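Local coordinates for thiosulfate sulfurtransferase TUM1 (Saccharomyces cerevisiae, PDB 3UTN), which accepts sulfur from NFS1 and transfers it to UBA4 in the pathway that 2-thiolates the wobble uridine of tRNAs, at residues 28-31 with 32-36; 235-238 with 239-243; 193-197 with 198-202. One frame throughout, in Å; residues are numbered along the deposited sequence.

Contact 1 (28-31 with 32-36); sequences DLIS and PKAFV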
loop_
_atom_site.group_PDB
_atom_site.type_symbol
_atom_site.label_atom_id
_atom_site.label_comp_id
_atom_site.label_asym_id
_atom_site.label_seq_id
_atom_site.Cartn_x
_atom_site.Cartn_y
_atom_site.Cartn_z
ATOM N N ASP A 28 -5.620 9.685 -4.380
ATOM C CA ASP A 28 -4.622 10.615 -4.833
ATOM C C ASP A 28 -3.638 10.773 -3.714
ATOM O O ASP A 28 -4.002 10.718 -2.544
ATOM C CB ASP A 28 -5.244 11.973 -5.146
ATOM C CG ASP A 28 -6.087 11.954 -6.402
ATOM O OD1 ASP A 28 -6.026 10.955 -7.139
ATOM O OD2 ASP A 28 -6.810 12.943 -6.651
ATOM N N LEU A 29 -2.383 10.979 -4.075
ATOM C CA LEU A 29 -1.437 11.445 -3.097
ATOM C C LEU A 29 -1.885 12.832 -2.724
ATOM O O LEU A 29 -2.491 13.550 -3.523
ATOM C CB LEU A 29 -0.027 11.503 -3.664
ATOM C CG LEU A 29 0.636 10.209 -4.118
ATOM C CD1 LEU A 29 2.116 10.356 -3.852
ATOM C CD2 LEU A 29 0.088 8.992 -3.398
ATOM N N ILE A 30 -1.609 13.204 -1.492
ATOM C CA ILE A 30 -1.854 14.557 -1.084
ATOM C C ILE A 30 -0.681 14.950 -0.221
ATOM O O ILE A 30 -0.272 14.208 0.674
ATOM C CB ILE A 30 -3.215 14.714 -0.377
ATOM C CG1 ILE A 30 -3.589 16.190 -0.256
ATOM C CG2 ILE A 30 -3.231 13.993 0.958
ATOM C CD1 ILE A 30 -5.021 16.414 0.153
ATOM N N SER A 31 -0.114 16.101 -0.532
ATOM C CA SER A 31 0.968 16.631 0.254
ATOM C C SER A 31 0.355 17.192 1.524
ATOM O O SER A 31 -0.848 17.456 1.569
ATOM C CB SER A 31 1.676 17.740 -0.511
ATOM O OG SER A 31 0.810 18.845 -0.637
ATOM N N PRO A 32 1.174 17.380 2.561
ATOM C CA PRO A 32 0.681 18.041 3.755
ATOM C C PRO A 32 0.040 19.388 3.445
ATOM O O PRO A 32 -1.045 19.677 3.952
ATOM C CB PRO A 32 1.944 18.218 4.585
ATOM C CG PRO A 32 2.767 17.041 4.218
ATOM C CD PRO A 32 2.532 16.845 2.754
ATOM N N LYS A 33 0.684 20.196 2.607
ATOM C CA LYS A 33 0.132 21.513 2.294
ATOM C C LYS A 33 -1.205 21.403 1.592
ATOM O O LYS A 33 -2.145 22.099 1.953
ATOM C CB LYS A 33 1.102 22.395 1.500
ATOM C CG LYS A 33 1.358 21.990 0.058
ATOM C CD LYS A 33 2.327 22.961 -0.613
ATOM C CE LYS A 33 3.407 23.421 0.357
ATOM N NZ LYS A 33 4.591 24.024 -0.319
ATOM N N ALA A 34 -1.290 20.512 0.609
ATOM C CA ALA A 34 -2.534 20.296 -0.105
ATOM C C ALA A 34 -3.556 19.757 0.873
ATOM O O ALA A 34 -4.725 20.103 0.809
ATOM C CB ALA A 34 -2.333 19.336 -1.256
ATOM N N PHE A 35 -3.099 18.924 1.798
ATOM C CA PHE A 35 -3.987 18.394 2.805
ATOM C C PHE A 35 -4.586 19.479 3.684
ATOM O O PHE A 35 -5.789 19.510 3.876
ATOM C CB PHE A 35 -3.303 17.340 3.662
ATOM C CG PHE A 35 -4.093 16.966 4.870
ATOM C CD1 PHE A 35 -5.214 16.153 4.757
ATOM C CD2 PHE A 35 -3.753 17.471 6.114
ATOM C CE1 PHE A 35 -5.953 15.813 5.874
ATOM C CE2 PHE A 35 -4.491 17.137 7.233
ATOM C CZ PHE A 35 -5.593 16.304 7.110
ATOM N N VAL A 36 -3.761 20.361 4.235
ATOM C CA VAL A 36 -4.319 21.394 5.104
ATOM C C VAL A 36 -5.178 22.338 4.282
ATOM O O VAL A 36 -6.215 22.806 4.751
ATOM C CB VAL A 36 -3.263 22.155 5.929
ATOM C CG1 VAL A 36 -2.592 21.204 6.904
ATOM C CG2 VAL A 36 -2.241 22.838 5.039
#
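Ser-31 caps the helix that begins at Pro-32, and its side chain and its backbone each take one of the N-H groups of the first turn. Placed between the backbone N and the carbonyl carbon (chi1 68°), Ser-31 OG is turned to accept from Ala-34 N at 3.0 Å, along a nearly straight N-H line (163°). This is the classic N-cap bond, and a short side chain such as serine's suits it. Ser-31 O accepts the next amide, Phe-35 N, at 2.7 Å, which is the first i to i+4 bond of the helix. Proline suits the first helical position, since an amide N-H there would find no carbonyl one turn earlier, and proline has none.

Apolar contact comes from Ile-30, the last residue of strand 28-30. Ile-30 CG1 lies 3.5 Å from Ala-34 CB. Further along the helix, Ile-30 CD1 comes to 4.0 Å from Phe-35 CB. The Phe-35 side chain packs on Val-117 and Leu-145 of the N-terminal rhodanese sheet, of which 28-30 is an edge strand. On the outer side, Lys-33 CG passes 3.3 Å from Ser-31 OG.

With an alanine here in place of Ser-31, the Ala-34 amide would probably lose its acceptor. The chemistry implies a strand-to-helix turn of 94° between axes: an uncharged hydroxyl takes the Ala-34 amide, the backbone carbonyl the next, and Ile-30 packs inside the bend.

Contact 2 (235-238 with 239-243); sequences QPLP and YGSLL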
loop_
_atom_site.group_PDB
_atom_site.type_symbol
_atom_site.label_atom_id
_atom_site.label_comp_id
_atom_site.label_asym_id
_atom_site.label_seq_id
_atom_site.Cartn_x
_atom_site.Cartn_y
_atom_site.Cartn_z
ATOM N N GLN A 235 10.200 -8.549 -11.376
ATOM C CA GLN A 235 11.429 -7.802 -11.334
ATOM C C GLN A 235 11.494 -7.149 -9.983
ATOM O O GLN A 235 10.453 -6.842 -9.399
ATOM C CB GLN A 235 11.421 -6.738 -12.407
ATOM C CG GLN A 235 11.252 -7.274 -13.808
ATOM C CD GLN A 235 11.084 -6.143 -14.778
ATOM O OE1 GLN A 235 12.046 -5.478 -15.112
ATOM N NE2 GLN A 235 9.857 -5.898 -15.209
ATOM N N PRO A 236 12.713 -6.944 -9.469
ATOM C CA PRO A 236 12.792 -6.318 -8.172
ATOM C C PRO A 236 12.544 -4.830 -8.305
ATOM O O PRO A 236 13.198 -4.146 -9.094
ATOM C CB PRO A 236 14.229 -6.584 -7.747
ATOM C CG PRO A 236 14.987 -6.624 -9.030
ATOM C CD PRO A 236 14.048 -7.185 -10.054
ATOM N N LEU A 237 11.571 -4.342 -7.560
ATOM C CA LEU A 237 11.405 -2.917 -7.425
ATOM C C LEU A 237 11.199 -2.665 -5.944
ATOM O O LEU A 237 10.082 -2.416 -5.508
ATOM C CB LEU A 237 10.239 -2.421 -8.274
ATOM C CG LEU A 237 10.210 -0.925 -8.595
ATOM C CD1 LEU A 237 11.527 -0.454 -9.204
ATOM C CD2 LEU A 237 9.062 -0.641 -9.543
ATOM N N PRO A 238 12.284 -2.773 -5.155
ATOM C CA PRO A 238 12.163 -2.582 -3.723
ATOM C C PRO A 238 11.494 -1.251 -3.473
ATOM O O PRO A 238 11.909 -0.234 -4.025
ATOM C CB PRO A 238 13.612 -2.589 -3.251
ATOM C CG PRO A 238 14.278 -3.496 -4.227
ATOM C CD PRO A 238 13.672 -3.086 -5.533
ATOM N N TYR A 239 10.422 -1.276 -2.692
ATOM C CA TYR A 239 9.564 -0.111 -2.543
ATOM C C TYR A 239 10.335 1.139 -2.139
ATOM O O TYR A 239 10.008 2.234 -2.581
ATOM C CB TYR A 239 8.443 -0.400 -1.551
ATOM C CG TYR A 239 8.882 -0.450 -0.117
ATOM C CD1 TYR A 239 8.930 0.709 0.652
ATOM C CD2 TYR A 239 9.249 -1.654 0.478
ATOM C CE1 TYR A 239 9.324 0.673 1.975
ATOM C CE2 TYR A 239 9.649 -1.698 1.800
ATOM C CZ TYR A 239 9.681 -0.531 2.539
ATOM O OH TYR A 239 10.074 -0.561 3.851
ATOM N N GLY A 240 11.360 0.953 -1.308
ATOM C CA GLY A 240 12.194 2.045 -0.826
ATOM C C GLY A 240 12.845 2.810 -1.958
ATOM O O GLY A 240 13.113 4.003 -1.835
ATOM N N SER A 241 13.071 2.124 -3.074
ATOM C CA SER A 241 13.661 2.749 -4.252
ATOM C C SER A 241 12.727 3.792 -4.848
ATOM O O SER A 241 13.154 4.648 -5.606
ATOM C CB SER A 241 13.997 1.698 -5.306
ATOM O OG SER A 241 12.821 1.211 -5.935
ATOM N N LEU A 242 11.448 3.710 -4.508
ATOM C CA LEU A 242 10.463 4.597 -5.098
ATOM C C LEU A 242 10.028 5.678 -4.123
ATOM O O LEU A 242 9.182 6.506 -4.434
ATOM C CB LEU A 242 9.276 3.790 -5.625
ATOM C CG LEU A 242 9.659 2.823 -6.745
ATOM C CD1 LEU A 242 8.424 2.146 -7.293
ATOM C CD2 LEU A 242 10.382 3.545 -7.869
ATOM N N LEU A 243 10.624 5.666 -2.941
ATOM C CA LEU A 243 10.336 6.668 -1.940
ATOM C C LEU A 243 11.584 7.474 -1.708
ATOM O O LEU A 243 12.692 6.952 -1.840
ATOM C CB LEU A 243 9.902 6.009 -0.636
ATOM C CG LEU A 243 8.652 5.135 -0.727
ATOM C CD1 LEU A 243 8.351 4.533 0.632
ATOM C CD2 LEU A 243 7.472 5.952 -1.229
#
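The ring of Tyr-239 stands just past Pro-238, and Pro-238 C lies 3.7 Å from Tyr-239 CB. At the ring's edge, in its plane, is a methyl from just after the 3-10 turn: Leu-243 CD1 comes within 3.9 Å of Tyr-239 CD1. Beyond the turn the tyrosine side chain meets Ser-287, Ile-290 and Ile-291 of helix 286-297, and it lies about 6 Å from the side chain of Cys-282, the cysteine that carries the persulfide intermediate.

The other flat group is the peptide carbonyl of Pro-238, gripped twice by Ser-241. Ser-241 OG donates to Pro-238 O at 2.6 Å, coming in only 15° from the carbonyl plane. Ser-241 N reaches Pro-238 O at 2.8 Å but from well above that plane, the i to i+3 bond that opens the 3-10 segment 239-242. Serine suits this place because, with OG between its own backbone N and carbonyl carbon (chi1 73°), the hydroxyl folds back onto the oxygen that its amide already holds. Proline suits position 238 because its ring fixes phi, here at -53°, and it has no N-H needing a partner.

Apolar contact closes the inner side: Leu-237 CD2 and Leu-242 CD1 meet at 3.6 Å, the two side chains crossing at about a right angle, and Leu-237 CD1 also lies near Ser-241 OG.

In the catalytic rhodanese domain this turn leaves edge strand 234-236, which pairs with strand 205-208. Leu-237, Ser-241 and Leu-242 all touch Ala-264 of helix 255-267, while Leu-242 also meets Ala-294 of helix 286-297, so the turn lies against helices 255-267 and 286-297.

Contact 3 (193-197 with 198-202); sequences QLVKS and GELAK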
loop_
_atom_site.group_PDB
_atom_site.type_symbol
_atom_site.label_atom_id
_atom_site.label_comp_id
_atom_site.label_asym_id
_atom_site.label_seq_id
_atom_site.Cartn_x
_atom_site.Cartn_y
_atom_site.Cartn_z
ATOM N N GLN A 193 -1.003 -18.651 -13.407
ATOM C CA GLN A 193 -1.201 -18.902 -14.834
ATOM C C GLN A 193 -0.223 -18.082 -15.656
ATOM O O GLN A 193 0.413 -18.602 -16.562
ATOM C CB GLN A 193 -2.643 -18.625 -15.272
ATOM C CG GLN A 193 -2.909 -18.859 -16.760
ATOM C CD GLN A 193 -2.379 -20.194 -17.290
ATOM O OE1 GLN A 193 -2.196 -21.159 -16.542
ATOM N NE2 GLN A 193 -2.139 -20.250 -18.596
ATOM N N LEU A 194 -0.097 -16.803 -15.317
ATOM C CA LEU A 194 0.835 -15.925 -16.006
ATOM C C LEU A 194 2.245 -16.467 -15.939
ATOM O O LEU A 194 2.973 -16.450 -16.925
ATOM C CB LEU A 194 0.782 -14.517 -15.416
ATOM C CG LEU A 194 -0.484 -13.759 -15.801
ATOM C CD1 LEU A 194 -0.637 -12.544 -14.907
ATOM C CD2 LEU A 194 -0.465 -13.394 -17.281
ATOM N N VAL A 195 2.618 -16.961 -14.768
ATOM C CA VAL A 195 3.948 -17.489 -14.570
ATOM C C VAL A 195 4.063 -18.872 -15.185
ATOM O O VAL A 195 5.037 -19.163 -15.868
ATOM C CB VAL A 195 4.316 -17.530 -13.081
ATOM C CG1 VAL A 195 5.654 -18.219 -12.880
ATOM C CG2 VAL A 195 4.362 -16.116 -12.538
ATOM N N LYS A 196 3.061 -19.710 -14.933
ATOM C CA LYS A 196 3.014 -21.045 -15.515
ATOM C C LYS A 196 3.077 -20.952 -17.031
ATOM O O LYS A 196 3.788 -21.717 -17.665
ATOM C CB LYS A 196 1.752 -21.788 -15.080
ATOM C CG LYS A 196 1.680 -23.217 -15.585
ATOM C CD LYS A 196 0.432 -23.920 -15.083
ATOM C CE LYS A 196 0.380 -25.356 -15.583
ATOM N NZ LYS A 196 1.656 -26.085 -15.337
ATOM N N SER A 197 2.345 -20.001 -17.603
ATOM C CA SER A 197 2.339 -19.806 -19.051
ATOM C C SER A 197 3.575 -19.059 -19.542
ATOM O O SER A 197 3.777 -18.923 -20.746
ATOM C CB SER A 197 1.075 -19.076 -19.489
ATOM O OG SER A 197 1.041 -17.779 -18.929
ATOM N N GLY A 198 4.399 -18.586 -18.606
ATOM C CA GLY A 198 5.625 -17.856 -18.938
ATOM C C GLY A 198 5.299 -16.533 -19.594
ATOM O O GLY A 198 6.095 -15.996 -20.366
ATOM N N GLU A 199 4.110 -16.026 -19.289
ATOM C CA GLU A 199 3.585 -14.821 -19.903
ATOM C C GLU A 199 3.600 -13.651 -18.935
ATOM O O GLU A 199 3.221 -12.543 -19.305
ATOM C CB GLU A 199 2.151 -15.047 -20.365
ATOM C CG GLU A 199 2.001 -15.949 -21.576
ATOM C CD GLU A 199 0.564 -16.388 -21.777
ATOM O OE1 GLU A 199 -0.340 -15.779 -21.161
ATOM O OE2 GLU A 199 0.339 -17.349 -22.542
ATOM N N LEU A 200 4.014 -13.898 -17.695
ATOM C CA LEU A 200 4.005 -12.843 -16.693
ATOM C C LEU A 200 4.807 -11.640 -17.166
ATOM O O LEU A 200 4.255 -10.551 -17.296
ATOM C CB LEU A 200 4.502 -13.334 -15.331
ATOM C CG LEU A 200 4.518 -12.231 -14.267
ATOM C CD1 LEU A 200 3.132 -11.655 -14.024
ATOM C CD2 LEU A 200 5.115 -12.736 -12.967
ATOM N N ALA A 201 6.092 -11.843 -17.446
ATOM C CA ALA A 201 6.948 -10.760 -17.917
ATOM C C ALA A 201 6.510 -10.264 -19.293
ATOM O O ALA A 201 6.635 -9.079 -19.595
ATOM C CB ALA A 201 8.405 -11.191 -17.941
ATOM N N LYS A 202 5.983 -11.177 -20.109
ATOM C CA LYS A 202 5.510 -10.855 -21.455
ATOM C C LYS A 202 4.317 -9.914 -21.409
ATOM O O LYS A 202 4.285 -8.913 -22.115
ATOM C CB LYS A 202 5.116 -12.124 -22.217
ATOM C CG LYS A 202 6.273 -12.916 -22.804
ATOM C CD LYS A 202 5.762 -14.155 -23.532
ATOM C CE LYS A 202 6.901 -15.051 -24.000
ATOM N NZ LYS A 202 7.538 -15.791 -22.875
HETATM O O HOH W 1 -2.230 -18.045 -20.292
#
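Leu-194 O holds two amides across the end of helix 188-196. Glu-199 N bonds Leu-194 O at 2.7 Å, nearly along the C=O axis. Together with the bond from Gly-198 N to Val-195 O, made from above that carbonyl's plane, it defines a Schellman motif. Leu-200 N adds a separate, weak bond to Leu-194 O. Glycine suits the turning point: its phi is positive, and a beta carbon there would clash with Ser-197 O.

Apolar side chains suit the inner side, which faces the sheet. Leu-194 CB and Leu-200 CB lie 3.9 Å apart where their side chains cross, and Val-195 CG2 runs beside Leu-200 CD2 in a tight 3.5 Å contact. Both leucines reach Ile-279 of strand 278-281, so the turn is fastened to the sheet of the catalytic domain.

On the outer side Ser-197 OG folds back (chi1 64°) to donate to Gln-193 O at 2.6 Å, meeting it on the face opposite to Ser-197 N. A water links Gln-193 NE2 with Glu-199 OE1, whose charge is also paired with Lys-203. As the next helix starts, Lys-202 NZ returns to bond Gly-198 O at 2.9 Å.

In the fold
The two rhodanese domains each hold a parallel sheet with strand order 1-5-4-2-3. Contact 1 belongs to the first domain, contacts 2 and 3 to the second. Contacts 1 and 2 both lead out of an edge strand into helical turns, yet their serines act in opposite senses: one hydroxyl accepts an amide, the other donates to a carbonyl. Contact 3 instead ends one helix and begins another, where backbone bonds round a glycine turn the chain, over leucine and valine packing. All three are partly buried. Contact 2 is the most central and the one near the active-site cysteine; contact 3, with centre about 24 Å from that of the chain, is the most peripheral and the richest in charge and water.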